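Local coordinates for beta-ketoacyl synthase (Pseudomonas aeruginosa, PDB 4CW4) that catalyses the condensation of acetyl-CoA with malonyl-acyl carrier protein to form acetoacetyl-acyl carrier protein, the primer that starts fatty acid synthesis, at the interface of chains A and B. Sequence-based numbering; all coordinates share one arbitrary frame. Chains: chain A/B, Beta-ketoacyl synthase.

The interface of chains A and B. Residues chain A 257-258, 263, 266-267, 271; chain B 403, 540-541, 543.
Within the homodimer interface of this thiolase-like ketosynthase, helix 263-273 of chain A packs against loop residue B:Ile403 and the conserved glycine-rich GFGGxN motif, whose members B:Phe540, B:Gly541 and B:Asn543 lead into strand 543-550. The patch has an apolar half and a polar half. B:Ile403, with 85 Å² hidden by the partner, carries the first. Its CG1 stands anti to the backbone N (chi1 -162°) and meets the sulfur of A:Met263 tip to tip, CG1 to SD 3.8 Å. The methionine chain bends at chi2, and its terminal CE lies against B:Gly541 CA as well. The B:Ile403 side chain crosses that of A:Tyr271 at about a right angle, CD1 lying 4.0 Å from CE2, while CG2 reaches the A:Leu258 methyl CD2 obliquely. A:Phe267 also touches the isoleucine, CE1 to CG1 4.1 Å, and A:Tyr271 CE2 lies 3.6 Å above the centre of the phenylalanine ring, so the two rings hold each other beside B:Ile403.

The polar half centres on the A:Asp266 carboxylate. The side-chain amide of B:Asn543 donates through ND2 to A:Asp266 OD1 (3.0 Å, 147° at H), approaching from above the carboxylate plane, with amide and carboxylate planes 71° apart. The same ND2 gives a straighter bond to the carbonyl O of B:Phe540, 2.9 Å long and in plane on a lone pair, which fixes the amide's rotation and ties the turn to the strand start. A:Asp266 OD1 and B:Gly541 O, both acceptors if the acid is ionised, approach to 3.2 Å; water 3 binds both and probably eases their repulsion. Water 1 links OD1 to B:Asn543 OD1, and water 2 joins the backbone carbonyls of A:Asp266 and B:Gly541.

A twofold twin repeats the patch with chains exchanged. The centre of the patch lies about 22 Å from A:Cys286. It helps hold the homodimer together, and may also steady the loop bearing B:Phe540, the probable gatekeeper of chain B's own active site, by joining helices 255-259 and 263-273 to the partner's 532-539/543-550 strand connection.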
# COMPACT_ATOMS: atom_id res chain seq x y z
N PRO A 257 -13.65 -5.24 -1.03
CA PRO A 257 -13.35 -3.83 -0.77
C PRO A 257 -12.80 -3.56 0.63
O PRO A 257 -11.89 -2.73 0.75
CB PRO A 257 -14.69 -3.12 -1.04
CG PRO A 257 -15.72 -4.20 -0.96
CD PRO A 257 -15.05 -5.45 -1.43
N LEU A 258 -13.29 -4.27 1.65
CA LEU A 258 -12.84 -3.99 3.00
C LEU A 258 -11.46 -4.60 3.30
O LEU A 258 -10.85 -4.28 4.32
CB LEU A 258 -13.88 -4.43 4.03
CG LEU A 258 -15.24 -3.73 3.95
CD1 LEU A 258 -16.10 -4.14 5.15
CD2 LEU A 258 -15.09 -2.23 3.88
N MET A 263 -7.87 0.77 3.32
CA MET A 263 -9.12 0.96 4.04
C MET A 263 -9.01 1.57 5.44
O MET A 263 -9.93 2.27 5.85
CB MET A 263 -9.95 -0.33 4.03
CG MET A 263 -10.53 -0.57 2.66
SD MET A 263 -12.02 0.46 2.40
CE MET A 263 -12.03 0.65 0.62
N ASP A 266 -9.17 5.07 4.24
CA ASP A 266 -10.44 5.40 3.63
C ASP A 266 -11.56 5.50 4.67
O ASP A 266 -12.43 6.35 4.56
CB ASP A 266 -10.82 4.33 2.59
CG ASP A 266 -9.79 4.19 1.47
OD1 ASP A 266 -9.14 5.18 1.09
OD2 ASP A 266 -9.65 3.05 0.97
N PHE A 267 -11.55 4.62 5.66
CA PHE A 267 -12.59 4.66 6.69
C PHE A 267 -12.52 5.96 7.50
O PHE A 267 -13.53 6.47 7.94
CB PHE A 267 -12.47 3.45 7.63
CG PHE A 267 -13.37 2.31 7.25
CD1 PHE A 267 -13.54 1.94 5.93
CD2 PHE A 267 -14.07 1.61 8.22
CE1 PHE A 267 -14.37 0.90 5.58
CE2 PHE A 267 -14.93 0.57 7.86
CZ PHE A 267 -15.08 0.22 6.54
N TYR A 271 -15.93 8.06 7.45
CA TYR A 271 -16.79 7.81 8.61
C TYR A 271 -16.37 8.55 9.87
O TYR A 271 -17.16 8.63 10.80
CB TYR A 271 -16.83 6.31 8.91
CG TYR A 271 -17.26 5.50 7.71
CD1 TYR A 271 -18.41 5.82 6.98
CD2 TYR A 271 -16.52 4.40 7.30
CE1 TYR A 271 -18.79 5.07 5.86
CE2 TYR A 271 -16.89 3.65 6.20
CZ TYR A 271 -18.02 3.99 5.48
OH TYR A 271 -18.39 3.21 4.40
N ILE B 403 -18.82 2.32 1.05
CA ILE B 403 -17.45 2.76 0.88
C ILE B 403 -17.01 2.74 -0.58
O ILE B 403 -16.04 3.37 -0.93
CB ILE B 403 -16.48 1.89 1.73
CG1 ILE B 403 -15.13 2.57 1.94
CG2 ILE B 403 -16.29 0.51 1.11
CD1 ILE B 403 -15.16 3.93 2.58
N PHE B 540 -12.79 3.03 -5.48
CA PHE B 540 -13.34 2.71 -4.16
C PHE B 540 -12.64 3.46 -3.06
O PHE B 540 -11.47 3.82 -3.18
CB PHE B 540 -13.17 1.22 -3.81
CG PHE B 540 -13.79 0.26 -4.78
CD1 PHE B 540 -14.59 0.70 -5.83
CD2 PHE B 540 -13.57 -1.10 -4.63
CE1 PHE B 540 -15.15 -0.21 -6.72
CE2 PHE B 540 -14.13 -2.02 -5.51
CZ PHE B 540 -14.93 -1.57 -6.56
N GLY B 541 -13.38 3.65 -1.96
CA GLY B 541 -12.80 4.13 -0.74
C GLY B 541 -12.70 5.63 -0.74
O GLY B 541 -11.99 6.16 0.07
N ASN B 543 -11.46 7.59 -3.20
CA ASN B 543 -10.18 7.92 -3.79
C ASN B 543 -10.38 8.55 -5.16
O ASN B 543 -11.01 7.96 -6.02
CB ASN B 543 -9.31 6.65 -3.85
CG ASN B 543 -8.76 6.28 -2.48
OD1 ASN B 543 -7.90 6.97 -1.94
ND2 ASN B 543 -9.27 5.20 -1.90
O HOH W 1 -7.27 6.91 0.65
O HOH W 2 -13.24 7.49 2.11
O HOH W 3 -10.25 8.01 1.02